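Local atomic coordinates of uroporphyrinogen-III synthetase (Pseudomonas syringae pv. tomato, PDB entry 3RE1), a protein that probably catalyses the cyclisation of the linear tetrapyrrole hydroxymethylbilane to uroporphyrinogen III, with release of water, in porphyrin biosynthesis. Residues A69-S74 with V144-G149; G196-S201 with P223-S228. All coordinates share one frame; numbering follows the deposited sequence.

Contact 1: residues A69-S74 with V144-G149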
loop_
_atom_site.group_PDB
_atom_site.type_symbol
_atom_site.label_atom_id
_atom_site.label_comp_id
_atom_site.label_asym_id
_atom_site.label_seq_id
_atom_site.Cartn_x
_atom_site.Cartn_y
_atom_site.Cartn_z
ATOM N N ALA A 69 -13.818 -17.082 -6.495
ATOM C CA ALA A 69 -13.613 -15.629 -6.479
ATOM C C ALA A 69 -12.164 -15.236 -6.482
ATOM O O ALA A 69 -11.326 -15.944 -5.933
ATOM C CB ALA A 69 -14.330 -14.972 -5.282
ATOM N N VAL A 70 -11.887 -14.083 -7.096
ATOM C CA VAL A 70 -10.555 -13.536 -7.157
ATOM C C VAL A 70 -10.558 -12.174 -6.507
ATOM O O VAL A 70 -11.343 -11.322 -6.894
ATOM C CB VAL A 70 -10.090 -13.340 -8.604
ATOM C CG1 VAL A 70 -8.784 -12.567 -8.629
ATOM C CG2 VAL A 70 -9.911 -14.655 -9.259
ATOM N N ILE A 71 -9.671 -11.983 -5.532
ATOM C CA ILE A 71 -9.490 -10.712 -4.824
ATOM C C ILE A 71 -8.136 -10.095 -5.195
ATOM O O ILE A 71 -7.082 -10.755 -5.177
ATOM C CB ILE A 71 -9.476 -10.921 -3.264
ATOM C CG1 ILE A 71 -10.759 -11.591 -2.769
ATOM C CG2 ILE A 71 -9.316 -9.605 -2.562
ATOM C CD1 ILE A 71 -10.667 -12.217 -1.377
ATOM N N VAL A 72 -8.152 -8.821 -5.519
ATOM C CA VAL A 72 -6.917 -8.111 -5.879
ATOM C C VAL A 72 -6.725 -6.976 -4.851
ATOM O O VAL A 72 -7.608 -6.167 -4.606
ATOM C CB VAL A 72 -7.005 -7.553 -7.301
ATOM C CG1 VAL A 72 -5.706 -6.849 -7.710
ATOM C CG2 VAL A 72 -7.316 -8.662 -8.269
ATOM N N VAL A 73 -5.552 -6.909 -4.266
ATOM C CA VAL A 73 -5.354 -6.012 -3.133
ATOM C C VAL A 73 -4.728 -4.646 -3.408
ATOM O O VAL A 73 -5.022 -3.685 -2.712
ATOM C CB VAL A 73 -4.491 -6.707 -2.079
ATOM C CG1 VAL A 73 -3.055 -6.838 -2.633
ATOM C CG2 VAL A 73 -4.506 -5.898 -0.789
ATOM N N SER A 74 -3.846 -4.563 -4.400
ATOM C CA SER A 74 -3.180 -3.305 -4.750
ATOM C C SER A 74 -3.332 -2.975 -6.227
ATOM O O SER A 74 -3.693 -3.826 -7.039
ATOM C CB SER A 74 -1.689 -3.376 -4.378
ATOM O OG SER A 74 -0.975 -4.389 -5.089
ATOM N N VAL A 144 -10.737 -19.051 -2.785
ATOM C CA VAL A 144 -10.560 -17.731 -3.361
ATOM C C VAL A 144 -9.096 -17.502 -3.654
ATOM O O VAL A 144 -8.236 -18.014 -2.947
ATOM C CB VAL A 144 -11.046 -16.624 -2.441
ATOM C CG1 VAL A 144 -12.492 -16.838 -2.091
ATOM C CG2 VAL A 144 -10.187 -16.593 -1.182
ATOM N N LEU A 145 -8.810 -16.771 -4.722
ATOM C CA LEU A 145 -7.421 -16.525 -5.100
ATOM C C LEU A 145 -7.154 -15.084 -4.828
ATOM O O LEU A 145 -7.971 -14.228 -5.183
ATOM C CB LEU A 145 -7.177 -16.800 -6.592
ATOM C CG LEU A 145 -5.739 -16.572 -7.069
ATOM C CD1 LEU A 145 -4.772 -17.489 -6.348
ATOM C CD2 LEU A 145 -5.663 -16.886 -8.483
ATOM N N ILE A 146 -6.037 -14.804 -4.175
ATOM C CA ILE A 146 -5.715 -13.417 -3.806
ATOM C C ILE A 146 -4.444 -13.043 -4.532
ATOM O O ILE A 146 -3.387 -13.712 -4.391
ATOM C CB ILE A 146 -5.518 -13.247 -2.252
ATOM C CG1 ILE A 146 -6.860 -13.427 -1.551
ATOM C CG2 ILE A 146 -4.924 -11.892 -1.917
ATOM C CD1 ILE A 146 -6.797 -13.540 -0.025
ATOM N N MET A 147 -4.546 -12.001 -5.345
ATOM C CA MET A 147 -3.377 -11.536 -6.094
ATOM C C MET A 147 -2.795 -10.335 -5.362
ATOM O O MET A 147 -3.498 -9.352 -5.063
ATOM C CB MET A 147 -3.783 -11.209 -7.519
ATOM C CG MET A 147 -4.129 -12.470 -8.319
ATOM S SD MET A 147 -4.555 -12.158 -10.006
ATOM C CE MET A 147 -5.558 -13.577 -10.332
ATOM N N ARG A 148 -1.511 -10.428 -5.037
ATOM C CA ARG A 148 -0.872 -9.370 -4.301
ATOM C C ARG A 148 0.643 -9.406 -4.439
ATOM O O ARG A 148 1.182 -10.045 -5.352
ATOM C CB ARG A 148 -1.284 -9.452 -2.817
ATOM C CG ARG A 148 -1.578 -10.835 -2.308
ATOM C CD ARG A 148 -0.397 -11.532 -1.706
ATOM N NE ARG A 148 -0.537 -11.647 -0.250
ATOM C CZ ARG A 148 0.313 -12.307 0.534
ATOM N NH1 ARG A 148 1.381 -12.926 0.023
ATOM N NH2 ARG A 148 0.108 -12.344 1.831
ATOM N N GLY A 149 1.310 -8.714 -3.505
ATOM C CA GLY A 149 2.762 -8.644 -3.447
ATOM C C GLY A 149 3.411 -9.911 -2.950
ATOM O O GLY A 149 2.756 -10.927 -2.760
#

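Contact 2: residues G196-S201 with P223-S228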
loop_
_atom_site.group_PDB
_atom_site.type_symbol
_atom_site.label_atom_id
_atom_site.label_comp_id
_atom_site.label_asym_id
_atom_site.label_seq_id
_atom_site.Cartn_x
_atom_site.Cartn_y
_atom_site.Cartn_z
ATOM N N GLY A 196 8.528 17.284 9.339
ATOM C CA GLY A 196 7.453 16.313 9.346
ATOM C C GLY A 196 7.833 15.113 8.494
ATOM O O GLY A 196 8.535 15.243 7.476
ATOM N N LEU A 197 7.368 13.937 8.903
ATOM C CA LEU A 197 7.713 12.713 8.193
ATOM C C LEU A 197 6.462 11.966 7.816
ATOM O O LEU A 197 5.554 11.816 8.631
ATOM C CB LEU A 197 8.612 11.825 9.070
ATOM C CG LEU A 197 9.829 12.521 9.697
ATOM C CD1 LEU A 197 10.469 11.637 10.792
ATOM C CD2 LEU A 197 10.852 12.877 8.626
ATOM N N VAL A 198 6.431 11.493 6.573
ATOM C CA VAL A 198 5.302 10.724 6.051
ATOM C C VAL A 198 5.729 9.386 5.484
ATOM O O VAL A 198 6.725 9.307 4.777
ATOM C CB VAL A 198 4.574 11.460 4.942
ATOM C CG1 VAL A 198 3.363 10.629 4.473
ATOM C CG2 VAL A 198 4.108 12.832 5.443
ATOM N N VAL A 199 4.966 8.344 5.830
ATOM C CA VAL A 199 5.155 7.007 5.340
ATOM C C VAL A 199 3.796 6.541 4.819
ATOM O O VAL A 199 2.758 6.986 5.306
ATOM C CB VAL A 199 5.604 6.051 6.445
ATOM C CG1 VAL A 199 7.007 6.343 6.816
ATOM C CG2 VAL A 199 4.690 6.154 7.621
ATOM N N SER A 200 3.799 5.654 3.827
ATOM C CA SER A 200 2.551 5.225 3.234
ATOM C C SER A 200 2.200 3.761 3.512
ATOM O O SER A 200 1.077 3.342 3.232
ATOM C CB SER A 200 2.590 5.471 1.740
ATOM O OG SER A 200 3.532 4.610 1.121
ATOM N N SER A 201 3.147 2.996 4.063
ATOM C CA SER A 201 2.920 1.591 4.390
ATOM C C SER A 201 3.700 1.199 5.626
ATOM O O SER A 201 4.513 1.968 6.134
ATOM C CB SER A 201 3.369 0.695 3.226
ATOM O OG SER A 201 4.760 0.836 2.949
ATOM N N PRO A 223 6.957 15.049 13.848
ATOM C CA PRO A 223 5.631 14.510 13.570
ATOM C C PRO A 223 5.728 13.424 12.542
ATOM O O PRO A 223 6.324 13.619 11.489
ATOM C CB PRO A 223 4.864 15.709 13.038
ATOM C CG PRO A 223 5.479 16.860 13.831
ATOM C CD PRO A 223 6.968 16.521 13.815
ATOM N N LEU A 224 5.142 12.273 12.847
ATOM C CA LEU A 224 5.162 11.169 11.920
ATOM C C LEU A 224 3.755 10.839 11.441
ATOM O O LEU A 224 2.903 10.433 12.241
ATOM C CB LEU A 224 5.828 9.953 12.570
ATOM C CG LEU A 224 5.762 8.644 11.778
ATOM C CD1 LEU A 224 6.515 8.790 10.480
ATOM C CD2 LEU A 224 6.289 7.503 12.638
ATOM N N PHE A 225 3.534 10.982 10.138
ATOM C CA PHE A 225 2.227 10.731 9.529
ATOM C C PHE A 225 2.060 9.303 8.938
ATOM O O PHE A 225 2.549 8.983 7.842
ATOM C CB PHE A 225 1.963 11.787 8.446
ATOM C CG PHE A 225 1.832 13.182 8.987
ATOM C CD1 PHE A 225 2.966 13.943 9.250
ATOM C CD2 PHE A 225 0.569 13.714 9.286
ATOM C CE1 PHE A 225 2.850 15.218 9.791
ATOM C CE2 PHE A 225 0.431 14.968 9.824
ATOM C CZ PHE A 225 1.576 15.741 10.076
ATOM N N VAL A 226 1.374 8.454 9.697
ATOM C CA VAL A 226 1.173 7.064 9.337
ATOM C C VAL A 226 -0.194 6.855 8.707
ATOM O O VAL A 226 -1.166 7.522 9.077
ATOM C CB VAL A 226 1.304 6.178 10.571
ATOM C CG1 VAL A 226 2.565 6.570 11.274
ATOM C CG2 VAL A 226 0.075 6.328 11.499
ATOM N N PRO A 227 -0.292 5.911 7.763
ATOM C CA PRO A 227 -1.522 5.638 7.031
ATOM C C PRO A 227 -2.618 4.961 7.842
ATOM O O PRO A 227 -3.798 5.104 7.504
ATOM C CB PRO A 227 -1.052 4.707 5.902
ATOM C CG PRO A 227 0.437 4.787 5.894
ATOM C CD PRO A 227 0.783 5.009 7.318
ATOM N N SER A 228 -2.258 4.230 8.905
ATOM C CA SER A 228 -3.268 3.489 9.662
ATOM C C SER A 228 -2.877 3.141 11.094
ATOM O O SER A 228 -1.738 3.347 11.497
ATOM C CB SER A 228 -3.609 2.220 8.903
ATOM O OG SER A 228 -2.457 1.382 8.818
#

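Contact 1: residues A69-S74 with V144-G149
Ile71 and Ile146 lie side by side on one face of the sheet, pointing the same way, and Ile71 CD1 rests 4.0 Å from Ile146 CG1. In both, CG1 stands beside the backbone N and anti to the carbonyl carbon (chi1 -58° and -69°), which runs the two branches alongside each other. Ala69 and Val144 extend this patch, and Leu156 and Leu160 of helix 155-162 cover Ile71. On the other face Met147, extended beyond CG, runs back along the sheet from beside Val72 to Val70, where its CE meets Val70 CG1 obliquely, 3.8 Å away; Trp97 of the next strand packs against both Val70 and Met147. The long, unbranched thioether suits this place because it spans from its own position to Val70, two residues back from its register partner.

Strands 69-72 and 144-148 are adjacent and parallel inside the mixed six-stranded sheet, 69-72 lying between 143-148 and 97-99. Leu145, Ile71 and Met147 in turn direct both N and O across the gap, Ile71 N reaching Leu145 O at 2.8 Å; the last bond, Val73 N to Met147 O, is longer at 3.3 Å. Arg148 turns away to a salt bridge with Glu154 and a cation-pi contact with Tyr169. The buried amides are thus paired within the sheet between two apolar surfaces, the Ile71 side meeting a helix, while charge enters at Arg148, paired with Glu154.

Contact 2: residues G196-S201 with P223-S228
Phe225 and Leu197 meet at the middle of two neighbouring strands, 196-198 and 224-226, in a five-stranded parallel sheet of order 2-1-3-4-5, as in flavodoxin-like folds; short helices make the beta-alpha-beta connection between them. The carbonyl of Leu197 is the focus. Its O accepts an almost straight bond from Phe225 N (2.7 Å, 177° at the hydrogen), and the edge of the Phe225 ring also comes to it, in plane, with CD1 3.4 Å away. The ring gets there because its CG stands beside the backbone N (chi1 -65°), which lays it along the sheet, where Gly196 brings no side chain to compete. Val198 CG2 approaches the same residue obliquely, 3.8 Å from Phe225 CB. On the opposite face Leu224 leans toward the neighbouring strand, its CD1 3.9 Å from Leu197 CB.

Farther along, the strands part. Val199 N still reaches Phe225 O at 3.2 Å, but lies 24° out of that carbonyl's plane, and Val199 CG2 packs 4.2 Å from Val226 CG1. Pro227, having no N-H to offer a strand partner, suits this end, and its CD sits by Val199 O at 3.4 Å.

Around these groups, Leu254, Ala257 and Leu258 of helix 251-260 touch the Phe225 side chain, while Ala235 of helix 229-238 meets Leu224, and Val231 and Ala232 meet Val226. On the side of strand 16-19, Val198 O accepts a hydrogen bond from Thr20 OG1.

How the contacts relate
Both contacts are largely buried parallel strand pairs, but they belong to different sheets on opposite sides of the chain's centre, their own centres 26 Å apart. Contact 1 has one exposed touching residue, Val73; contact 2 has none, though Ser200, Ser201 and Pro223 are partly exposed. Contact 1 lies in the mixed six-stranded sheet, contact 2 in the wholly parallel five-stranded one, which fits the two-domain build known for this enzyme family. Contact 1 keeps its regular pairing longer and packs aliphatic chains and a methionine; contact 2 is shorter, uses a phenylalanine, and has Pro223 and Pro227 in its second segment. Each runs out into helix N-caps, Ser74 in contact 1 and Ser201 and Ser228 in contact 2.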